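Local coordinates for dermonecrotic toxin (Pasteurella multocida, PDB 2EBF), which is a potent mitogen that induces bone resorption and is associated with severe atrophic rhinitis in pigs, this chain being its C-terminal region, at residues A[266-271]-A[464-469]; A[336-341]-A[520-525]; A[384-389]-A[444-449]. All coordinates share one frame; numbering follows the deposited sequence.

How the interactions relate
All three contacts lie in the part of the toxin assigned to the C2 family, which contains a mixed sheet of mostly parallel strands flanked by helices. Running from the N terminus, helix 267-273 comes first, and the chain returns to it at residues 464-469, where interaction 1 closes. Residues 336-341 begin inside that loop but find their partner, 520-525, beyond its end, so interactions 1 and 2 cross. Interaction 3, between 384-389 and 444-449, opens and closes within both larger loops. It joins two helices beside the sheet, interaction 2 fastens the loop leading into helix 339-345, and its first turn, to helix 520-524, and interaction 1 joins a short helix to the loop after edge strand 456-461.

Interaction 1. Residues A[266-271]-A[464-469]; sequences SYEEMF and DNSVPP
Phe271 and Val467 meet because each holds a group trans to its own backbone N: CG of the phenylalanine (chi1 -179°) and CG1 of the valine (chi1 173°). A serine N-cap opens helix 267-273, Ser266 OG accepting from Glu269 N, and this helix start packs on the loop after edge strand 456-461 of the mixed sheet in the C2 region. Val467 CG1 makes a CH-pi contact over the centre of the Phe271 ring, 3.7 Å from the centroid. A branched valine suits this place, since its other methyl, CG2, lies 3.5 Å from Glu268 CG while CG1 also reaches Tyr267 OH at 3.7 Å. Pro468 extends the apolar patch, with CD near CE2 of Phe271.

Glu268 lays its CG on Val467 and, bent at chi2 (96°), turns its carboxylate to the loop backbone. Its OE2 accepts from Asn465 N at 2.9 Å, the donor coming from well above the carboxylate plane. A water that donates to OE2 and accepts from Val467 N gives the same oxygen a second grip on the loop. Asp464 brings a like charge close, which might raise the affinity of either carboxylate for a proton, although Asp464 also has a salt bridge to Arg322 and a hydrogen bond from Tyr478. Between the two acids sits a second water, donating to Glu268 OE1 at 2.6 Å and to Asp464 OD2 at 3.0 Å.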
loop_
_atom_site.group_PDB
_atom_site.type_symbol
_atom_site.label_atom_id
_atom_site.label_comp_id
_atom_site.label_asym_id
_atom_site.label_seq_id
_atom_site.Cartn_x
_atom_site.Cartn_y
_atom_site.Cartn_z
ATOM N N SER A 266 -15.001 15.746 6.663
ATOM C CA SER A 266 -13.979 15.637 5.635
ATOM C C SER A 266 -14.417 16.356 4.363
ATOM O O SER A 266 -15.616 16.490 4.085
ATOM C CB SER A 266 -13.661 14.168 5.351
ATOM O OG SER A 266 -14.743 13.528 4.698
ATOM N N TYR A 267 -13.434 16.838 3.610
ATOM C CA TYR A 267 -13.660 17.465 2.316
ATOM C C TYR A 267 -14.670 16.685 1.475
ATOM O O TYR A 267 -15.629 17.254 0.953
ATOM C CB TYR A 267 -12.329 17.574 1.564
ATOM C CG TYR A 267 -12.445 18.098 0.154
ATOM C CD1 TYR A 267 -11.847 17.427 -0.908
ATOM C CD2 TYR A 267 -13.147 19.268 -0.118
ATOM C CE1 TYR A 267 -11.944 17.914 -2.208
ATOM C CE2 TYR A 267 -13.255 19.760 -1.406
ATOM C CZ TYR A 267 -12.659 19.086 -2.445
ATOM O OH TYR A 267 -12.777 19.585 -3.723
ATOM N N GLU A 268 -14.448 15.377 1.362
ATOM C CA GLU A 268 -15.266 14.515 0.507
ATOM C C GLU A 268 -16.675 14.322 1.045
ATOM O O GLU A 268 -17.634 14.237 0.270
ATOM C CB GLU A 268 -14.589 13.158 0.308
ATOM C CG GLU A 268 -13.294 13.222 -0.497
ATOM C CD GLU A 268 -12.049 13.299 0.374
ATOM O OE1 GLU A 268 -12.173 13.512 1.605
ATOM O OE2 GLU A 268 -10.939 13.136 -0.181
ATOM N N GLU A 269 -16.797 14.246 2.366
ATOM C CA GLU A 269 -18.105 14.168 2.999
ATOM C C GLU A 269 -18.944 15.395 2.642
ATOM O O GLU A 269 -20.111 15.277 2.250
ATOM C CB GLU A 269 -17.967 14.056 4.512
ATOM C CG GLU A 269 -19.303 14.173 5.238
ATOM C CD GLU A 269 -19.171 14.167 6.736
ATOM O OE1 GLU A 269 -20.174 14.459 7.414
ATOM O OE2 GLU A 269 -18.075 13.871 7.246
ATOM N N MET A 270 -18.341 16.572 2.775
ATOM C CA MET A 270 -19.025 17.815 2.451
ATOM C C MET A 270 -19.374 17.908 0.972
ATOM O O MET A 270 -20.490 18.295 0.624
ATOM C CB MET A 270 -18.182 19.011 2.874
ATOM C CG MET A 270 -18.003 19.108 4.362
ATOM S SD MET A 270 -17.325 20.712 4.793
ATOM C CE MET A 270 -17.362 20.607 6.575
ATOM N N PHE A 271 -18.431 17.537 0.110
ATOM C CA PHE A 271 -18.627 17.619 -1.336
ATOM C C PHE A 271 -19.823 16.806 -1.831
ATOM O O PHE A 271 -20.556 17.251 -2.718
ATOM C CB PHE A 271 -17.367 17.183 -2.081
ATOM C CG PHE A 271 -17.486 17.266 -3.577
ATOM C CD1 PHE A 271 -17.089 18.415 -4.256
ATOM C CD2 PHE A 271 -17.998 16.200 -4.309
ATOM C CE1 PHE A 271 -17.195 18.499 -5.641
ATOM C CE2 PHE A 271 -18.111 16.272 -5.698
ATOM C CZ PHE A 271 -17.705 17.429 -6.364
ATOM N N ASP A 464 -12.431 8.668 1.138
ATOM C CA ASP A 464 -11.149 9.345 0.955
ATOM C C ASP A 464 -10.730 9.314 -0.514
ATOM O O ASP A 464 -10.751 8.249 -1.142
ATOM C CB ASP A 464 -10.070 8.722 1.853
ATOM C CG ASP A 464 -8.733 9.418 1.721
ATOM O OD1 ASP A 464 -7.722 8.709 1.546
ATOM O OD2 ASP A 464 -8.684 10.669 1.780
ATOM N N ASN A 465 -10.363 10.478 -1.053
ATOM C CA ASN A 465 -9.849 10.601 -2.433
ATOM C C ASN A 465 -10.938 10.379 -3.498
ATOM O O ASN A 465 -10.641 10.036 -4.652
ATOM C CB ASN A 465 -8.651 9.656 -2.651
ATOM C CG ASN A 465 -7.613 10.213 -3.629
ATOM O OD1 ASN A 465 -6.658 9.511 -4.012
ATOM N ND2 ASN A 465 -7.776 11.466 -4.021
ATOM N N SER A 466 -12.197 10.593 -3.104
ATOM C CA SER A 466 -13.351 10.279 -3.960
ATOM C C SER A 466 -13.905 11.440 -4.793
ATOM O O SER A 466 -14.825 11.238 -5.599
ATOM C CB SER A 466 -14.475 9.673 -3.120
ATOM O OG SER A 466 -14.961 10.610 -2.178
ATOM N N VAL A 467 -13.350 12.637 -4.612
ATOM C CA VAL A 467 -13.825 13.834 -5.318
ATOM C C VAL A 467 -13.091 14.000 -6.654
ATOM O O VAL A 467 -11.866 13.892 -6.706
ATOM C CB VAL A 467 -13.683 15.100 -4.428
ATOM C CG1 VAL A 467 -14.000 16.393 -5.203
ATOM C CG2 VAL A 467 -14.585 14.985 -3.216
ATOM N N PRO A 468 -13.840 14.244 -7.748
ATOM C CA PRO A 468 -13.216 14.507 -9.049
ATOM C C PRO A 468 -12.329 15.774 -9.030
ATOM O O PRO A 468 -12.429 16.572 -8.098
ATOM C CB PRO A 468 -14.420 14.660 -9.994
ATOM C CG PRO A 468 -15.568 14.986 -9.098
ATOM C CD PRO A 468 -15.312 14.263 -7.827
ATOM N N PRO A 469 -11.474 15.968 -10.055
ATOM C CA PRO A 469 -11.359 15.172 -11.274
ATOM C C PRO A 469 -10.562 13.884 -11.102
ATOM O O PRO A 469 -9.549 13.859 -10.393
ATOM C CB PRO A 469 -10.645 16.116 -12.240
ATOM C CG PRO A 469 -9.834 17.005 -11.371
ATOM C CD PRO A 469 -10.513 17.087 -10.035
HETATM O O HOH W 1 -11.004 13.582 -2.977
HETATM O O HOH W 2 -10.075 12.931 3.107
#

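Interaction 2. Residues A[336-341]-A[520-525]; sequences FDYTPW and LVQYLK
Phe336 and Trp341 bring aromatic surface against helix 520-524, joining the loop and first turn of helix 339-345 to the short helix that precedes strand 528-531 of the mixed sheet in the C2 region. Helix 520-524 closes in a Schellman motif at Lys525; Asp337 OD1 caps the turn into helix 339-345 by accepting from Thr339 N. The aromatic pairing is between Phe336 and Tyr523: their centroids are 4.8 Å apart and the planes inclined at 58°, with CD1 of Phe336 3.6 Å from CE1 of Tyr523. The Phe336 ring also presents its edge to the carbonyl oxygen of Gln522.

Contacts over a face belong to Trp341 and Gln522. A bend at chi2 (75°) folds the glutamine back across the indole, so that CG makes a CH-pi contact with the five-membered ring and NE2 lies over the six-membered side.

Polar partners lie around the contact, and glutamine's amide suits them: OE1 accepts from Gly519 N and NE2 is bonded to Asn508 OD1. Tyr338 OH is bonded to Ser509 OG, and Trp341 NE1 to Ile526 O.

Apolar packing completes the join. Tyr338 CE2 touches Gln522 CG, and Val521 CG1 comes within 3.6 Å of Trp341 CZ2.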
loop_
_atom_site.group_PDB
_atom_site.type_symbol
_atom_site.label_atom_id
_atom_site.label_comp_id
_atom_site.label_asym_id
_atom_site.label_seq_id
_atom_site.Cartn_x
_atom_site.Cartn_y
_atom_site.Cartn_z
ATOM N N PHE A 336 -3.014 -11.738 -10.300
ATOM C CA PHE A 336 -4.437 -12.074 -10.312
ATOM C C PHE A 336 -4.648 -12.976 -11.510
ATOM O O PHE A 336 -4.203 -12.657 -12.608
ATOM C CB PHE A 336 -5.354 -10.846 -10.396
ATOM C CG PHE A 336 -6.820 -11.201 -10.401
ATOM C CD1 PHE A 336 -7.490 -11.444 -9.202
ATOM C CD2 PHE A 336 -7.517 -11.338 -11.594
ATOM C CE1 PHE A 336 -8.840 -11.800 -9.196
ATOM C CE2 PHE A 336 -8.870 -11.690 -11.607
ATOM C CZ PHE A 336 -9.535 -11.923 -10.402
ATOM N N ASP A 337 -5.297 -14.117 -11.291
ATOM C CA ASP A 337 -5.566 -15.052 -12.374
ATOM C C ASP A 337 -6.970 -14.799 -12.926
ATOM O O ASP A 337 -7.963 -15.014 -12.232
ATOM C CB ASP A 337 -5.416 -16.498 -11.878
ATOM C CG ASP A 337 -5.568 -17.531 -12.984
ATOM O OD1 ASP A 337 -5.543 -17.179 -14.183
ATOM O OD2 ASP A 337 -5.685 -18.724 -12.648
ATOM N N TYR A 338 -7.026 -14.328 -14.172
ATOM C CA TYR A 338 -8.289 -14.086 -14.871
ATOM C C TYR A 338 -8.899 -15.354 -15.464
ATOM O O TYR A 338 -10.022 -15.329 -15.968
ATOM C CB TYR A 338 -8.076 -13.118 -16.021
ATOM C CG TYR A 338 -8.035 -11.660 -15.660
ATOM C CD1 TYR A 338 -6.831 -11.038 -15.351
ATOM C CD2 TYR A 338 -9.196 -10.887 -15.684
ATOM C CE1 TYR A 338 -6.780 -9.670 -15.050
ATOM C CE2 TYR A 338 -9.158 -9.523 -15.390
ATOM C CZ TYR A 338 -7.953 -8.926 -15.073
ATOM O OH TYR A 338 -7.913 -7.583 -14.789
ATOM N N THR A 339 -8.152 -16.457 -15.421
ATOM C CA THR A 339 -8.611 -17.724 -16.005
ATOM C C THR A 339 -9.986 -18.216 -15.497
ATOM O O THR A 339 -10.863 -18.528 -16.309
ATOM C CB THR A 339 -7.492 -18.812 -15.919
ATOM O OG1 THR A 339 -6.493 -18.507 -16.895
ATOM C CG2 THR A 339 -8.043 -20.204 -16.210
ATOM N N PRO A 340 -10.189 -18.300 -14.167
ATOM C CA PRO A 340 -11.495 -18.760 -13.707
ATOM C C PRO A 340 -12.654 -17.889 -14.196
ATOM O O PRO A 340 -13.679 -18.426 -14.629
ATOM C CB PRO A 340 -11.380 -18.697 -12.177
ATOM C CG PRO A 340 -9.916 -18.768 -11.916
ATOM C CD PRO A 340 -9.274 -18.041 -13.040
ATOM N N TRP A 341 -12.485 -16.568 -14.157
ATOM C CA TRP A 341 -13.561 -15.654 -14.556
ATOM C C TRP A 341 -13.839 -15.725 -16.059
ATOM O O TRP A 341 -15.002 -15.807 -16.483
ATOM C CB TRP A 341 -13.252 -14.216 -14.119
ATOM C CG TRP A 341 -14.437 -13.270 -14.263
ATOM C CD1 TRP A 341 -15.391 -12.979 -13.310
ATOM C CD2 TRP A 341 -14.780 -12.501 -15.416
ATOM N NE1 TRP A 341 -16.298 -12.081 -13.810
ATOM C CE2 TRP A 341 -15.946 -11.768 -15.099
ATOM C CE3 TRP A 341 -14.210 -12.354 -16.695
ATOM C CZ2 TRP A 341 -16.561 -10.909 -16.017
ATOM C CZ3 TRP A 341 -14.818 -11.510 -17.599
ATOM C CH2 TRP A 341 -15.985 -10.788 -17.257
ATOM N N LEU A 520 -14.565 -5.188 -9.710
ATOM C CA LEU A 520 -15.300 -5.820 -8.600
ATOM C C LEU A 520 -15.798 -7.189 -9.013
ATOM O O LEU A 520 -15.832 -8.133 -8.221
ATOM C CB LEU A 520 -16.528 -4.988 -8.228
ATOM C CG LEU A 520 -16.440 -3.709 -7.415
ATOM C CD1 LEU A 520 -17.614 -2.819 -7.795
ATOM C CD2 LEU A 520 -16.449 -4.012 -5.909
ATOM N N VAL A 521 -16.183 -7.269 -10.281
ATOM C CA VAL A 521 -16.890 -8.392 -10.844
ATOM C C VAL A 521 -15.932 -9.576 -11.022
ATOM O O VAL A 521 -16.284 -10.727 -10.735
ATOM C CB VAL A 521 -17.601 -7.858 -12.115
ATOM C CG1 VAL A 521 -17.352 -8.646 -13.370
ATOM C CG2 VAL A 521 -19.035 -7.543 -11.824
ATOM N N GLN A 522 -14.701 -9.280 -11.439
ATOM C CA GLN A 522 -13.654 -10.309 -11.487
ATOM C C GLN A 522 -13.295 -10.820 -10.101
ATOM O O GLN A 522 -13.231 -12.031 -9.884
ATOM C CB GLN A 522 -12.416 -9.797 -12.218
ATOM C CG GLN A 522 -12.621 -9.683 -13.710
ATOM C CD GLN A 522 -13.474 -8.498 -14.099
ATOM O OE1 GLN A 522 -13.332 -7.411 -13.541
ATOM N NE2 GLN A 522 -14.350 -8.693 -15.081
ATOM N N TYR A 523 -13.056 -9.909 -9.163
ATOM C CA TYR A 523 -12.744 -10.332 -7.803
ATOM C C TYR A 523 -13.880 -11.106 -7.156
ATOM O O TYR A 523 -13.625 -12.056 -6.429
ATOM C CB TYR A 523 -12.341 -9.153 -6.924
ATOM C CG TYR A 523 -10.913 -8.697 -7.116
ATOM C CD1 TYR A 523 -9.840 -9.445 -6.612
ATOM C CD2 TYR A 523 -10.635 -7.506 -7.774
ATOM C CE1 TYR A 523 -8.519 -9.018 -6.779
ATOM C CE2 TYR A 523 -9.316 -7.065 -7.939
ATOM C CZ TYR A 523 -8.269 -7.823 -7.440
ATOM O OH TYR A 523 -6.970 -7.384 -7.611
ATOM N N LEU A 524 -15.128 -10.720 -7.434
ATOM C CA LEU A 524 -16.286 -11.361 -6.792
ATOM C C LEU A 524 -16.822 -12.574 -7.563
ATOM O O LEU A 524 -17.751 -13.248 -7.103
ATOM C CB LEU A 524 -17.409 -10.345 -6.527
ATOM C CG LEU A 524 -17.129 -9.219 -5.515
ATOM C CD1 LEU A 524 -18.311 -8.242 -5.457
ATOM C CD2 LEU A 524 -16.820 -9.774 -4.100
ATOM N N LYS A 525 -16.230 -12.853 -8.723
ATOM C CA LYS A 525 -16.596 -14.024 -9.530
ATOM C C LYS A 525 -18.052 -13.946 -10.025
ATOM O O LYS A 525 -18.774 -14.946 -10.024
ATOM C CB LYS A 525 -16.374 -15.339 -8.760
ATOM C CG LYS A 525 -14.992 -15.525 -8.102
ATOM C CD LYS A 525 -15.002 -15.280 -6.589
ATOM C CE LYS A 525 -15.797 -16.336 -5.834
ATOM N NZ LYS A 525 -15.881 -16.042 -4.367
#

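Interaction 3. Residues A[384-389]-A[444-449]; sequences FFLNNL and RKLLQS
This is a helix-helix packing contact, apolar apart from one serine, in which the end of helix 379-387 and the start of helix 389-394 lie against helix 442-452. It belongs to the layered alpha/beta part of the C2 region, beside the mixed sheet: Phe385 and Leu446 both also touch Ile400 of strand 399-402, so the two helices share a footing on that strand.

Leu386 does most of the work, pointing at the facing helix and spreading its two methyls over separate partners. CD1 rests on Lys445 CB at 3.8 Å, using the aliphatic base of a lysine that is otherwise exposed to solvent. CD2 meets Ser449, 3.3 Å from OG and 3.7 Å from CB. Phe385 and Leu446 approach at about a right angle, Leu446 CD2 lying 3.7 Å from CE1 of the ring; the other neighbours of this ring include Phe392 and Phe501, as fits a large buried aromatic. From the next helix Leu389 adds CD2, which lies 3.9 Å from Ser449 CB.

A small residue suits the place of Ser449, where two leucines close in. Its hydroxyl would be costly to bury among methyls unless paired, and chi1 of 77° swings OG back toward its own helix. There it donates to the carbonyl oxygen of Leu446, with OG 2.7 Å from O and tilted 25° from the carbonyl plane.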
loop_
_atom_site.group_PDB
_atom_site.type_symbol
_atom_site.label_atom_id
_atom_site.label_comp_id
_atom_site.label_asym_id
_atom_site.label_seq_id
_atom_site.Cartn_x
_atom_site.Cartn_y
_atom_site.Cartn_z
ATOM N N PHE A 384 -34.962 -1.359 -13.263
ATOM C CA PHE A 384 -35.098 -2.754 -13.702
ATOM C C PHE A 384 -35.039 -3.727 -12.522
ATOM O O PHE A 384 -35.852 -4.646 -12.414
ATOM C CB PHE A 384 -34.004 -3.118 -14.717
ATOM C CG PHE A 384 -34.042 -4.556 -15.143
ATOM C CD1 PHE A 384 -33.312 -5.520 -14.455
ATOM C CD2 PHE A 384 -34.828 -4.952 -16.220
ATOM C CE1 PHE A 384 -33.366 -6.848 -14.834
ATOM C CE2 PHE A 384 -34.883 -6.282 -16.608
ATOM C CZ PHE A 384 -34.158 -7.231 -15.911
ATOM N N PHE A 385 -34.052 -3.529 -11.652
ATOM C CA PHE A 385 -33.901 -4.356 -10.461
ATOM C C PHE A 385 -35.174 -4.282 -9.605
ATOM O O PHE A 385 -35.764 -5.310 -9.245
ATOM C CB PHE A 385 -32.664 -3.913 -9.662
ATOM C CG PHE A 385 -32.532 -4.599 -8.345
ATOM C CD1 PHE A 385 -32.755 -3.904 -7.159
ATOM C CD2 PHE A 385 -32.227 -5.957 -8.285
ATOM C CE1 PHE A 385 -32.660 -4.546 -5.938
ATOM C CE2 PHE A 385 -32.134 -6.608 -7.055
ATOM C CZ PHE A 385 -32.342 -5.902 -5.886
ATOM N N LEU A 386 -35.617 -3.062 -9.317
ATOM C CA LEU A 386 -36.813 -2.870 -8.491
ATOM C C LEU A 386 -38.061 -3.477 -9.123
ATOM O O LEU A 386 -38.884 -4.058 -8.419
ATOM C CB LEU A 386 -37.024 -1.388 -8.145
ATOM C CG LEU A 386 -35.901 -0.752 -7.314
ATOM C CD1 LEU A 386 -36.190 0.693 -7.026
ATOM C CD2 LEU A 386 -35.684 -1.523 -6.022
ATOM N N ASN A 387 -38.182 -3.360 -10.445
ATOM C CA ASN A 387 -39.307 -3.963 -11.183
ATOM C C ASN A 387 -39.339 -5.490 -11.138
ATOM O O ASN A 387 -40.388 -6.099 -11.334
ATOM C CB ASN A 387 -39.308 -3.500 -12.642
ATOM C CG ASN A 387 -39.728 -2.050 -12.794
ATOM O OD1 ASN A 387 -39.448 -1.418 -13.812
ATOM N ND2 ASN A 387 -40.388 -1.511 -11.774
ATOM N N ASN A 388 -38.184 -6.097 -10.877
ATOM C CA ASN A 388 -38.072 -7.544 -10.794
ATOM C C ASN A 388 -37.678 -8.019 -9.403
ATOM O O ASN A 388 -37.267 -9.163 -9.225
ATOM C CB ASN A 388 -37.073 -8.049 -11.839
ATOM C CG ASN A 388 -37.554 -7.804 -13.250
ATOM O OD1 ASN A 388 -37.078 -6.899 -13.916
ATOM N ND2 ASN A 388 -38.537 -8.588 -13.695
ATOM N N LEU A 389 -37.829 -7.139 -8.416
ATOM C CA LEU A 389 -37.330 -7.400 -7.066
ATOM C C LEU A 389 -37.866 -8.692 -6.440
ATOM O O LEU A 389 -37.109 -9.467 -5.843
ATOM C CB LEU A 389 -37.602 -6.200 -6.159
ATOM C CG LEU A 389 -37.137 -6.300 -4.705
ATOM C CD1 LEU A 389 -35.624 -6.505 -4.619
ATOM C CD2 LEU A 389 -37.564 -5.066 -3.931
ATOM N N ARG A 444 -32.652 6.548 -3.703
ATOM C CA ARG A 444 -33.579 6.616 -2.575
ATOM C C ARG A 444 -34.559 5.443 -2.595
ATOM O O ARG A 444 -34.771 4.780 -1.578
ATOM C CB ARG A 444 -34.336 7.946 -2.608
ATOM C CG ARG A 444 -35.223 8.195 -1.413
ATOM C CD ARG A 444 -35.784 9.619 -1.414
ATOM N NE ARG A 444 -34.729 10.633 -1.301
ATOM C CZ ARG A 444 -34.150 11.011 -0.161
ATOM N NH1 ARG A 444 -34.508 10.473 0.999
ATOM N NH2 ARG A 444 -33.200 11.938 -0.183
ATOM N N LYS A 445 -35.146 5.195 -3.761
ATOM C CA LYS A 445 -36.079 4.081 -3.948
ATOM C C LYS A 445 -35.456 2.720 -3.662
ATOM O O LYS A 445 -36.107 1.837 -3.081
ATOM C CB LYS A 445 -36.655 4.105 -5.364
ATOM C CG LYS A 445 -37.938 4.921 -5.487
ATOM C CD LYS A 445 -38.231 5.311 -6.933
ATOM C CE LYS A 445 -38.975 4.221 -7.687
ATOM N NZ LYS A 445 -39.737 4.793 -8.847
ATOM N N LEU A 446 -34.198 2.558 -4.074
ATOM C CA LEU A 446 -33.443 1.326 -3.828
ATOM C C LEU A 446 -33.289 1.097 -2.329
ATOM O O LEU A 446 -33.544 0.003 -1.834
ATOM C CB LEU A 446 -32.059 1.426 -4.469
ATOM C CG LEU A 446 -31.351 0.230 -5.109
ATOM C CD1 LEU A 446 -29.869 0.360 -4.858
ATOM C CD2 LEU A 446 -31.866 -1.149 -4.682
ATOM N N LEU A 447 -32.869 2.142 -1.615
ATOM C CA LEU A 447 -32.733 2.094 -0.167
ATOM C C LEU A 447 -34.078 1.810 0.491
ATOM O O LEU A 447 -34.166 1.008 1.420
ATOM C CB LEU A 447 -32.233 3.435 0.358
ATOM C CG LEU A 447 -31.245 3.494 1.525
ATOM C CD1 LEU A 447 -31.408 4.821 2.249
ATOM C CD2 LEU A 447 -31.358 2.330 2.505
ATOM N N GLN A 448 -35.106 2.508 0.019
ATOM C CA GLN A 448 -36.457 2.345 0.537
ATOM C C GLN A 448 -36.896 0.886 0.391
ATOM O O GLN A 448 -37.467 0.304 1.322
ATOM C CB GLN A 448 -37.417 3.302 -0.185
ATOM C CG GLN A 448 -38.805 3.432 0.445
ATOM C CD GLN A 448 -38.748 3.751 1.925
ATOM O OE1 GLN A 448 -39.097 2.916 2.756
ATOM N NE2 GLN A 448 -38.278 4.949 2.261
ATOM N N SER A 449 -36.606 0.288 -0.765
ATOM C CA SER A 449 -37.004 -1.100 -1.023
ATOM C C SER A 449 -36.328 -2.105 -0.083
ATOM O O SER A 449 -36.946 -3.092 0.316
ATOM C CB SER A 449 -36.767 -1.486 -2.485
ATOM O OG SER A 449 -35.391 -1.743 -2.742
#